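Local coordinates for Cd1 (PDB 7D39), which binds FMN and probably reduces the carbon-carbon double bond of flavones and flavonols, starting their breakdown in gut bacteria, at residues D68-L78 with I101-M109; A231-G240 with F251-H262. All coordinates share one frame; numbering follows the deposited sequence.

Contact 1. Residues D68-L78 with I101-M109; sequences DDFDWLLDKML and ITDRFGPRM
Arg104 lies along one face of the Phe70 ring: its CB sits over that face, 3.9 Å from the ring centroid, and its guanidinium stacks further along the same face, toward the Phe70 CB, with centres 4.6 Å apart and planes inclined by 26°. The bend of the Arg104 chain at chi3 lays the group down there, and NH1 is held by a hydrogen bond to the carbonyl oxygen of Glu44. The far end of Phe70 meets Phe105 edge to edge, Phe70 CZ 3.6 Å from Phe105 CD1, with the two side chains at about a right angle. An alanine at Phe70 is likely to leave the Arg104 guanidinium without its stacking surface and to open a gap beside the Phe105 edge. The helices belong to the flavodoxin-like core, helix 70-79 leading into strand 82-88 and helix 96-109 following it; their axes pass 11.7 Å apart at a crossing angle of -72°. Deeper in, Leu74 CD1 rests 3.5 Å from Phe105 CE1, while the selenium of the selenomethionine Met77 lies at the edge of the Phe105 ring, 5.0 Å from its centroid, a Met-aromatic contact; Met77 also packs on Leu4 and Ile6 of strand 2-7. Met109 CG covers one face of Phe105. At the exposed margin Asp71 OD1 makes a salt bridge with Arg108 NE, 3.3 Å long, the carboxylate and guanidinium planes turned 54° apart. The same arginine runs over Leu74, CD packing 3.8 Å from Leu74 CD2.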
loop_
_atom_site.group_PDB
_atom_site.type_symbol
_atom_site.label_atom_id
_atom_site.label_comp_id
_atom_site.label_asym_id
_atom_site.label_seq_id
_atom_site.Cartn_x
_atom_site.Cartn_y
_atom_site.Cartn_z
ATOM N N ASP A 68 -7.785 15.951 -3.314
ATOM C CA ASP A 68 -7.780 17.446 -3.229
ATOM C C ASP A 68 -6.646 18.073 -2.400
ATOM O O ASP A 68 -5.937 18.945 -2.881
ATOM C CB ASP A 68 -9.094 17.956 -2.672
ATOM C CG ASP A 68 -9.558 19.218 -3.371
ATOM O OD1 ASP A 68 -9.181 19.413 -4.547
ATOM O OD2 ASP A 68 -10.300 20.008 -2.747
ATOM N N ASP A 69 -6.505 17.645 -1.145
ATOM C CA ASP A 69 -5.233 17.728 -0.429
ATOM C C ASP A 69 -4.322 16.547 -0.727
ATOM O O ASP A 69 -3.243 16.444 -0.136
ATOM C CB ASP A 69 -5.461 17.784 1.081
ATOM C CG ASP A 69 -5.979 19.130 1.549
ATOM O OD1 ASP A 69 -5.595 20.149 0.940
ATOM O OD2 ASP A 69 -6.767 19.157 2.527
ATOM N N PHE A 70 -4.736 15.645 -1.615
ATOM C CA PHE A 70 -3.919 14.474 -1.894
ATOM C C PHE A 70 -2.562 14.873 -2.466
ATOM O O PHE A 70 -1.523 14.365 -2.032
ATOM C CB PHE A 70 -4.662 13.524 -2.837
ATOM C CG PHE A 70 -3.931 12.250 -3.089
ATOM C CD1 PHE A 70 -3.960 11.234 -2.161
ATOM C CD2 PHE A 70 -3.173 12.086 -4.240
ATOM C CE1 PHE A 70 -3.260 10.052 -2.372
ATOM C CE2 PHE A 70 -2.476 10.917 -4.468
ATOM C CZ PHE A 70 -2.523 9.891 -3.532
ATOM N N ASP A 71 -2.546 15.788 -3.442
ATOM C CA ASP A 71 -1.273 16.195 -4.025
ATOM C C ASP A 71 -0.338 16.742 -2.956
ATOM O O ASP A 71 0.851 16.413 -2.936
ATOM C CB ASP A 71 -1.491 17.228 -5.136
ATOM C CG ASP A 71 -2.023 16.605 -6.418
ATOM O OD1 ASP A 71 -1.876 15.379 -6.597
ATOM O OD2 ASP A 71 -2.581 17.340 -7.252
ATOM N N TRP A 72 -0.859 17.575 -2.056
ATOM C CA TRP A 72 -0.053 18.036 -0.928
ATOM C C TRP A 72 0.478 16.858 -0.118
ATOM O O TRP A 72 1.680 16.765 0.156
ATOM C CB TRP A 72 -0.884 18.971 -0.056
ATOM C CG TRP A 72 -0.168 19.496 1.149
ATOM C CD1 TRP A 72 0.596 20.635 1.230
ATOM C CD2 TRP A 72 -0.157 18.913 2.456
ATOM N NE1 TRP A 72 1.084 20.784 2.507
ATOM C CE2 TRP A 72 0.635 19.748 3.282
ATOM C CE3 TRP A 72 -0.738 17.772 3.011
ATOM C CZ2 TRP A 72 0.861 19.471 4.626
ATOM C CZ3 TRP A 72 -0.502 17.493 4.357
ATOM C CH2 TRP A 72 0.281 18.347 5.146
ATOM N N LEU A 73 -0.408 15.941 0.270
ATOM C CA LEU A 73 0.032 14.773 1.034
ATOM C C LEU A 73 1.128 14.014 0.292
ATOM O O LEU A 73 2.150 13.637 0.876
ATOM C CB LEU A 73 -1.162 13.850 1.311
ATOM C CG LEU A 73 -0.931 12.546 2.084
ATOM C CD1 LEU A 73 -0.294 12.824 3.430
ATOM C CD2 LEU A 73 -2.241 11.757 2.250
ATOM N N LEU A 74 0.927 13.789 -1.002
ATOM C CA LEU A 74 1.899 13.042 -1.783
ATOM C C LEU A 74 3.252 13.741 -1.808
ATOM O O LEU A 74 4.293 13.093 -1.644
ATOM C CB LEU A 74 1.357 12.835 -3.201
ATOM C CG LEU A 74 2.002 11.674 -3.927
ATOM C CD1 LEU A 74 1.848 10.467 -3.048
ATOM C CD2 LEU A 74 1.344 11.451 -5.277
ATOM N N ASP A 75 3.263 15.062 -2.022
ATOM C CA ASP A 75 4.525 15.797 -1.978
ATOM C C ASP A 75 5.242 15.554 -0.659
ATOM O O ASP A 75 6.463 15.372 -0.633
ATOM C CB ASP A 75 4.307 17.303 -2.175
ATOM C CG ASP A 75 3.830 17.661 -3.566
ATOM O OD1 ASP A 75 4.404 17.171 -4.563
ATOM O OD2 ASP A 75 2.874 18.459 -3.667
ATOM N N LYS A 76 4.502 15.558 0.451
ATOM C CA LYS A 76 5.139 15.346 1.749
ATOM C C LYS A 76 5.737 13.953 1.833
ATOM O O LYS A 76 6.856 13.776 2.323
ATOM C CB LYS A 76 4.142 15.552 2.894
ATOM C CG LYS A 76 3.452 16.915 2.959
ATOM C CD LYS A 76 4.422 18.062 3.186
ATOM C CE LYS A 76 5.174 17.911 4.475
ATOM N NZ LYS A 76 5.872 19.180 4.818
HETATM N N MSE A 77 5.006 12.950 1.367
HETATM C CA MSE A 77 5.516 11.597 1.434
HETATM C C MSE A 77 6.761 11.448 0.563
HETATM O O MSE A 77 7.688 10.742 0.932
HETATM C CB MSE A 77 4.446 10.605 1.022
HETATM C CG MSE A 77 3.258 10.615 1.948
HETATM SE SE MSE A 77 1.742 9.561 1.278
HETATM C CE MSE A 77 2.218 7.800 2.005
ATOM N N LEU A 78 6.788 12.142 -0.579
ATOM C CA LEU A 78 7.933 12.036 -1.482
ATOM C C LEU A 78 9.172 12.705 -0.906
ATOM O O LEU A 78 10.293 12.296 -1.220
ATOM C CB LEU A 78 7.593 12.644 -2.850
ATOM C CG LEU A 78 6.653 11.866 -3.784
ATOM C CD1 LEU A 78 6.233 12.719 -4.963
ATOM C CD2 LEU A 78 7.323 10.592 -4.278
ATOM N N ILE A 101 -6.512 6.456 -0.418
ATOM C CA ILE A 101 -5.123 6.814 -0.673
ATOM C C ILE A 101 -4.457 5.762 -1.551
ATOM O O ILE A 101 -3.706 6.088 -2.477
ATOM C CB ILE A 101 -4.374 7.020 0.662
ATOM C CG1 ILE A 101 -4.854 8.315 1.323
ATOM C CG2 ILE A 101 -2.859 7.048 0.447
ATOM C CD1 ILE A 101 -4.513 8.423 2.805
ATOM N N THR A 102 -4.735 4.483 -1.287
ATOM C CA THR A 102 -4.200 3.427 -2.140
ATOM C C THR A 102 -4.739 3.544 -3.573
ATOM O O THR A 102 -3.979 3.471 -4.539
ATOM C CB THR A 102 -4.518 2.047 -1.542
ATOM O OG1 THR A 102 -3.957 1.926 -0.225
ATOM C CG2 THR A 102 -3.933 0.954 -2.398
ATOM N N ASP A 103 -6.055 3.714 -3.731
ATOM C CA ASP A 103 -6.606 3.899 -5.072
ATOM C C ASP A 103 -5.885 5.019 -5.792
ATOM O O ASP A 103 -5.593 4.917 -6.985
ATOM C CB ASP A 103 -8.101 4.235 -5.027
ATOM C CG ASP A 103 -8.947 3.159 -4.357
ATOM O OD1 ASP A 103 -8.484 2.004 -4.220
ATOM O OD2 ASP A 103 -10.093 3.490 -3.976
ATOM N N ARG A 104 -5.593 6.102 -5.086
ATOM C CA ARG A 104 -5.094 7.286 -5.753
ATOM C C ARG A 104 -3.587 7.278 -5.930
ATOM O O ARG A 104 -3.066 8.138 -6.644
ATOM C CB ARG A 104 -5.569 8.526 -4.997
ATOM C CG ARG A 104 -7.050 8.686 -5.271
ATOM C CD ARG A 104 -7.625 9.934 -4.761
ATOM N NE ARG A 104 -7.098 11.123 -5.409
ATOM C CZ ARG A 104 -7.370 12.336 -4.947
ATOM N NH1 ARG A 104 -8.136 12.454 -3.879
ATOM N NH2 ARG A 104 -6.884 13.416 -5.535
ATOM N N PHE A 105 -2.882 6.328 -5.314
ATOM C CA PHE A 105 -1.479 6.123 -5.651
ATOM C C PHE A 105 -1.327 5.585 -7.068
ATOM O O PHE A 105 -0.316 5.849 -7.722
ATOM C CB PHE A 105 -0.823 5.156 -4.657
ATOM C CG PHE A 105 -0.029 5.834 -3.568
ATOM C CD1 PHE A 105 -0.527 6.955 -2.911
ATOM C CD2 PHE A 105 1.210 5.337 -3.185
ATOM C CE1 PHE A 105 0.216 7.572 -1.898
ATOM C CE2 PHE A 105 1.952 5.951 -2.183
ATOM C CZ PHE A 105 1.448 7.068 -1.530
ATOM N N GLY A 106 -2.316 4.832 -7.541
ATOM C CA GLY A 106 -2.240 4.094 -8.781
ATOM C C GLY A 106 -1.674 4.867 -9.952
ATOM O O GLY A 106 -0.646 4.503 -10.529
ATOM N N PRO A 107 -2.353 5.947 -10.341
ATOM C CA PRO A 107 -1.950 6.697 -11.539
ATOM C C PRO A 107 -0.755 7.619 -11.355
ATOM O O PRO A 107 -0.335 8.255 -12.324
ATOM C CB PRO A 107 -3.215 7.511 -11.866
ATOM C CG PRO A 107 -4.339 6.742 -11.220
ATOM C CD PRO A 107 -3.730 6.264 -9.934
ATOM N N ARG A 108 -0.183 7.727 -10.170
ATOM C CA ARG A 108 0.928 8.640 -9.964
ATOM C C ARG A 108 2.192 7.966 -9.453
ATOM O O ARG A 108 3.282 8.525 -9.620
ATOM C CB ARG A 108 0.525 9.751 -8.978
ATOM C CG ARG A 108 -0.102 11.008 -9.596
ATOM C CD ARG A 108 -0.694 11.892 -8.489
ATOM N NE ARG A 108 -0.302 13.296 -8.595
ATOM C CZ ARG A 108 0.929 13.764 -8.387
ATOM N NH1 ARG A 108 1.919 12.951 -8.070
ATOM N NH2 ARG A 108 1.177 15.060 -8.512
HETATM N N MSE A 109 2.087 6.787 -8.860
HETATM C CA MSE A 109 3.176 6.266 -8.075
HETATM C C MSE A 109 3.641 4.898 -8.524
HETATM O O MSE A 109 4.567 4.347 -7.940
HETATM C CB MSE A 109 2.760 6.224 -6.605
HETATM C CG MSE A 109 2.582 7.603 -6.012
HETATM SE SE MSE A 109 4.227 8.620 -6.205
HETATM C CE MSE A 109 4.287 9.368 -4.419
#

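Contact 2. Residues A231-G240 with F251-H262; sequences AICCLCGLEG and FTFPAEQLEHAH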
loop_
_atom_site.group_PDB
_atom_site.type_symbol
_atom_site.label_atom_id
_atom_site.label_comp_id
_atom_site.label_asym_id
_atom_site.label_seq_id
_atom_site.Cartn_x
_atom_site.Cartn_y
_atom_site.Cartn_z
ATOM N N ALA A 231 -3.560 -21.717 -5.189
ATOM C CA ALA A 231 -3.582 -20.792 -4.101
ATOM C C ALA A 231 -2.890 -19.509 -4.525
ATOM O O ALA A 231 -1.776 -19.514 -4.963
ATOM C CB ALA A 231 -2.942 -21.406 -2.889
ATOM N N ILE A 232 -3.596 -18.408 -4.407
ATOM C CA ILE A 232 -3.060 -17.120 -4.753
ATOM C C ILE A 232 -2.799 -16.260 -3.535
ATOM O O ILE A 232 -3.645 -16.064 -2.720
ATOM C CB ILE A 232 -3.967 -16.374 -5.721
ATOM C CG1 ILE A 232 -4.414 -17.310 -6.827
ATOM C CG2 ILE A 232 -3.252 -15.146 -6.255
ATOM C CD1 ILE A 232 -5.155 -16.642 -7.949
ATOM N N CYS A 233 -1.597 -15.767 -3.446
ATOM C CA CYS A 233 -1.276 -14.811 -2.457
ATOM C C CYS A 233 -2.028 -13.511 -2.678
ATOM O O CYS A 233 -2.046 -13.002 -3.747
ATOM C CB CYS A 233 0.173 -14.527 -2.459
ATOM S SG CYS A 233 0.426 -13.432 -1.107
ATOM N N CYS A 234 -2.653 -12.997 -1.645
ATOM C CA CYS A 234 -3.511 -11.827 -1.822
ATOM C C CYS A 234 -2.732 -10.518 -1.928
ATOM O O CYS A 234 -3.279 -9.526 -2.413
ATOM C CB CYS A 234 -4.515 -11.736 -0.682
ATOM S SG CYS A 234 -5.848 -12.898 -0.851
ATOM N N LEU A 235 -1.472 -10.486 -1.515
ATOM C CA LEU A 235 -0.653 -9.273 -1.646
ATOM C C LEU A 235 0.089 -9.284 -2.980
ATOM O O LEU A 235 -0.146 -8.433 -3.836
ATOM C CB LEU A 235 0.332 -9.156 -0.477
ATOM C CG LEU A 235 1.235 -7.917 -0.493
ATOM C CD1 LEU A 235 0.411 -6.637 -0.667
ATOM C CD2 LEU A 235 2.075 -7.837 0.785
ATOM N N CYS A 236 0.990 -10.251 -3.159
ATOM C CA CYS A 236 1.928 -10.236 -4.271
ATOM C C CYS A 236 1.439 -11.015 -5.494
ATOM O O CYS A 236 2.035 -10.898 -6.568
ATOM C CB CYS A 236 3.288 -10.759 -3.782
ATOM S SG CYS A 236 3.495 -12.548 -3.472
ATOM N N GLY A 237 0.366 -11.791 -5.372
ATOM C CA GLY A 237 -0.241 -12.402 -6.531
ATOM C C GLY A 237 0.438 -13.646 -7.047
ATOM O O GLY A 237 -0.018 -14.200 -8.057
ATOM N N LEU A 238 1.516 -14.098 -6.408
ATOM C CA LEU A 238 2.108 -15.372 -6.774
ATOM C C LEU A 238 1.053 -16.465 -6.697
ATOM O O LEU A 238 0.227 -16.486 -5.782
ATOM C CB LEU A 238 3.286 -15.699 -5.857
ATOM C CG LEU A 238 4.579 -14.930 -6.129
ATOM C CD1 LEU A 238 5.537 -15.033 -4.965
ATOM C CD2 LEU A 238 5.245 -15.442 -7.393
ATOM N N GLU A 239 1.069 -17.353 -7.683
ATOM C CA GLU A 239 0.128 -18.468 -7.795
ATOM C C GLU A 239 0.867 -19.774 -7.511
ATOM O O GLU A 239 1.869 -20.085 -8.164
ATOM C CB GLU A 239 -0.513 -18.491 -9.184
ATOM C CG GLU A 239 -0.919 -17.093 -9.664
ATOM C CD GLU A 239 -1.902 -17.099 -10.830
ATOM O OE1 GLU A 239 -2.017 -18.123 -11.535
ATOM O OE2 GLU A 239 -2.567 -16.065 -11.033
ATOM N N GLY A 240 0.383 -20.528 -6.534
ATOM C CA GLY A 240 1.091 -21.725 -6.139
ATOM C C GLY A 240 0.247 -22.680 -5.333
ATOM O O GLY A 240 -0.886 -22.980 -5.705
ATOM N N PHE A 251 3.810 -22.104 1.820
ATOM C CA PHE A 251 3.378 -21.697 0.485
ATOM C C PHE A 251 4.508 -21.900 -0.513
ATOM O O PHE A 251 5.584 -21.317 -0.358
ATOM C CB PHE A 251 2.910 -20.233 0.501
ATOM C CG PHE A 251 2.426 -19.721 -0.828
ATOM C CD1 PHE A 251 1.317 -20.277 -1.439
ATOM C CD2 PHE A 251 3.069 -18.665 -1.449
ATOM C CE1 PHE A 251 0.865 -19.799 -2.659
ATOM C CE2 PHE A 251 2.624 -18.183 -2.670
ATOM C CZ PHE A 251 1.518 -18.754 -3.273
ATOM N N THR A 252 4.260 -22.714 -1.543
ATOM C CA THR A 252 5.233 -22.956 -2.598
ATOM C C THR A 252 4.686 -22.495 -3.945
ATOM O O THR A 252 3.474 -22.385 -4.147
ATOM C CB THR A 252 5.629 -24.438 -2.686
ATOM O OG1 THR A 252 4.454 -25.248 -2.826
ATOM C CG2 THR A 252 6.396 -24.865 -1.437
ATOM N N PHE A 253 5.601 -22.245 -4.876
ATOM C CA PHE A 253 5.244 -21.741 -6.194
ATOM C C PHE A 253 6.404 -22.003 -7.141
ATOM O O PHE A 253 7.563 -22.068 -6.711
ATOM C CB PHE A 253 4.921 -20.242 -6.151
ATOM C CG PHE A 253 6.024 -19.406 -5.579
ATOM C CD1 PHE A 253 6.989 -18.854 -6.401
ATOM C CD2 PHE A 253 6.095 -19.176 -4.213
ATOM C CE1 PHE A 253 7.998 -18.084 -5.877
ATOM C CE2 PHE A 253 7.101 -18.403 -3.678
ATOM C CZ PHE A 253 8.053 -17.857 -4.508
ATOM N N PRO A 254 6.087 -22.259 -8.384
ATOM C CA PRO A 254 7.101 -22.482 -9.391
ATOM C C PRO A 254 7.868 -21.233 -9.465
ATOM O O PRO A 254 7.304 -20.192 -9.609
ATOM C CB PRO A 254 6.299 -22.657 -10.656
ATOM C CG PRO A 254 4.980 -22.090 -10.369
ATOM C CD PRO A 254 4.744 -22.367 -8.937
ATOM N N ALA A 255 9.173 -21.325 -9.548
ATOM C CA ALA A 255 10.037 -20.155 -9.474
ATOM C C ALA A 255 9.850 -19.153 -10.588
ATOM O O ALA A 255 10.225 -18.030 -10.506
ATOM C CB ALA A 255 11.473 -20.594 -9.464
ATOM N N GLU A 256 9.331 -19.620 -11.675
ATOM C CA GLU A 256 9.078 -18.752 -12.819
ATOM C C GLU A 256 7.975 -17.737 -12.522
ATOM O O GLU A 256 7.942 -16.659 -13.128
ATOM C CB GLU A 256 8.730 -19.602 -14.045
ATOM C CG GLU A 256 8.503 -18.812 -15.324
ATOM C CD GLU A 256 7.083 -18.290 -15.445
ATOM O OE1 GLU A 256 6.839 -17.399 -16.294
ATOM O OE2 GLU A 256 6.211 -18.769 -14.684
ATOM N N GLN A 257 7.063 -18.063 -11.597
ATOM C CA GLN A 257 6.035 -17.110 -11.190
ATOM C C GLN A 257 6.640 -15.807 -10.681
ATOM O O GLN A 257 5.991 -14.759 -10.742
ATOM C CB GLN A 257 5.140 -17.728 -10.112
ATOM C CG GLN A 257 3.947 -18.503 -10.641
ATOM C CD GLN A 257 2.826 -17.590 -11.123
ATOM O OE1 GLN A 257 2.328 -16.745 -10.375
ATOM N NE2 GLN A 257 2.422 -17.761 -12.375
ATOM N N LEU A 258 7.878 -15.848 -10.172
ATOM C CA LEU A 258 8.512 -14.629 -9.681
ATOM C C LEU A 258 8.510 -13.528 -10.728
ATOM O O LEU A 258 8.435 -12.346 -10.389
ATOM C CB LEU A 258 9.943 -14.925 -9.247
ATOM C CG LEU A 258 10.086 -15.191 -7.756
ATOM C CD1 LEU A 258 11.507 -15.625 -7.424
ATOM C CD2 LEU A 258 9.702 -13.949 -6.986
ATOM N N GLU A 259 8.614 -13.896 -12.000
ATOM C CA GLU A 259 8.545 -12.923 -13.078
ATOM C C GLU A 259 7.215 -12.193 -13.129
ATOM O O GLU A 259 7.138 -11.115 -13.724
ATOM C CB GLU A 259 8.774 -13.623 -14.418
ATOM C CG GLU A 259 10.207 -13.985 -14.693
ATOM C CD GLU A 259 10.600 -13.575 -16.085
ATOM O OE1 GLU A 259 11.596 -12.828 -16.228
ATOM O OE2 GLU A 259 9.888 -13.969 -17.035
ATOM N N HIS A 260 6.156 -12.776 -12.572
ATOM C CA HIS A 260 4.823 -12.197 -12.647
ATOM C C HIS A 260 4.403 -11.508 -11.360
ATOM O O HIS A 260 3.376 -10.816 -11.352
ATOM C CB HIS A 260 3.805 -13.282 -13.008
ATOM C CG HIS A 260 4.054 -13.906 -14.343
ATOM N ND1 HIS A 260 3.367 -13.533 -15.478
ATOM C CD2 HIS A 260 4.945 -14.848 -14.735
ATOM C CE1 HIS A 260 3.814 -14.230 -16.509
ATOM N NE2 HIS A 260 4.771 -15.036 -16.084
ATOM N N ALA A 261 5.179 -11.661 -10.289
ATOM C CA ALA A 261 4.788 -11.163 -8.976
ATOM C C ALA A 261 4.487 -9.668 -9.017
ATOM O O ALA A 261 5.275 -8.883 -9.549
ATOM C CB ALA A 261 5.894 -11.458 -7.961
ATOM N N HIS A 262 3.360 -9.274 -8.409
ATOM C CA HIS A 262 2.816 -7.925 -8.547
ATOM C C HIS A 262 3.702 -6.847 -7.943
ATOM O O HIS A 262 3.482 -5.664 -8.220
ATOM C CB HIS A 262 1.434 -7.835 -7.900
ATOM C CG HIS A 262 0.410 -8.747 -8.499
ATOM N ND1 HIS A 262 0.676 -9.583 -9.566
ATOM C CD2 HIS A 262 -0.884 -8.958 -8.171
ATOM C CE1 HIS A 262 -0.420 -10.258 -9.876
ATOM N NE2 HIS A 262 -1.379 -9.898 -9.040
HETATM O O HOH W 1 1.421 -13.795 -10.494
#
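The two CxxC pairs of this region, Cys216 with Cys219 and Cys233 with Cys236, resemble the knuckles of a zinc ribbon; Cys216, Cys233 and Cys236 are all modelled as disulfide-bonded to Cys219, more than one sulfur can hold, so the linkage is doubtful. Beside the second knuckle, His262 N gives a nearly straight bond to Cys236 O (2.8 Å, 170°), and the His262 ring lays one face over Gly237 CA, 3.8 Å from the ring centroid. Leu238 forks into the returning chain. Its CD1 sits over a face of Phe253, 3.9 Å from the centroid, while CD2 meets Gln257 CB at 3.6 Å and also touches Ala261 CB. Gln257, bent at chi2 (-76°), curls its amide back to accept from Glu239 N: OE1 is 3.0 Å away, with the donor well above the carbonyl plane. A water donates to both Gln257 OE1 and Gly237 O, tying the turn to the amide. The Phe251 ring points its edge at Ala231 O, 3.5 Å from CE1, and at Leu238 O. Phe224 of strand 224-227 meets this ring too, Ile242 of strand 239-245 adjoins it, and helix 153-162 packs through Leu162 against Leu235 and His262.

In the fold
Contact 1 is complete in the chain before contact 2 begins, and the two lie on opposite sides of the chain's centre, their own centres 28 Å apart and their nearest atoms about 9 Å. Contact 1 joins two helices beside the five-stranded parallel sheet of the flavodoxin-like core, in the part of the chain that also carries the FMN pocket. Contact 2 belongs to the later four-stranded antiparallel sheet, where the chain leaves strand 248-252 and heads for helix 265-285. Helix 153-162 touches both: Leu160 meets Ile101 and Phe105 of contact 1, whereas Cys155, Met159 and Leu162 face contact 2, so this helix probably forms part of the interface between the cysteine-rich module and the flavin-binding core.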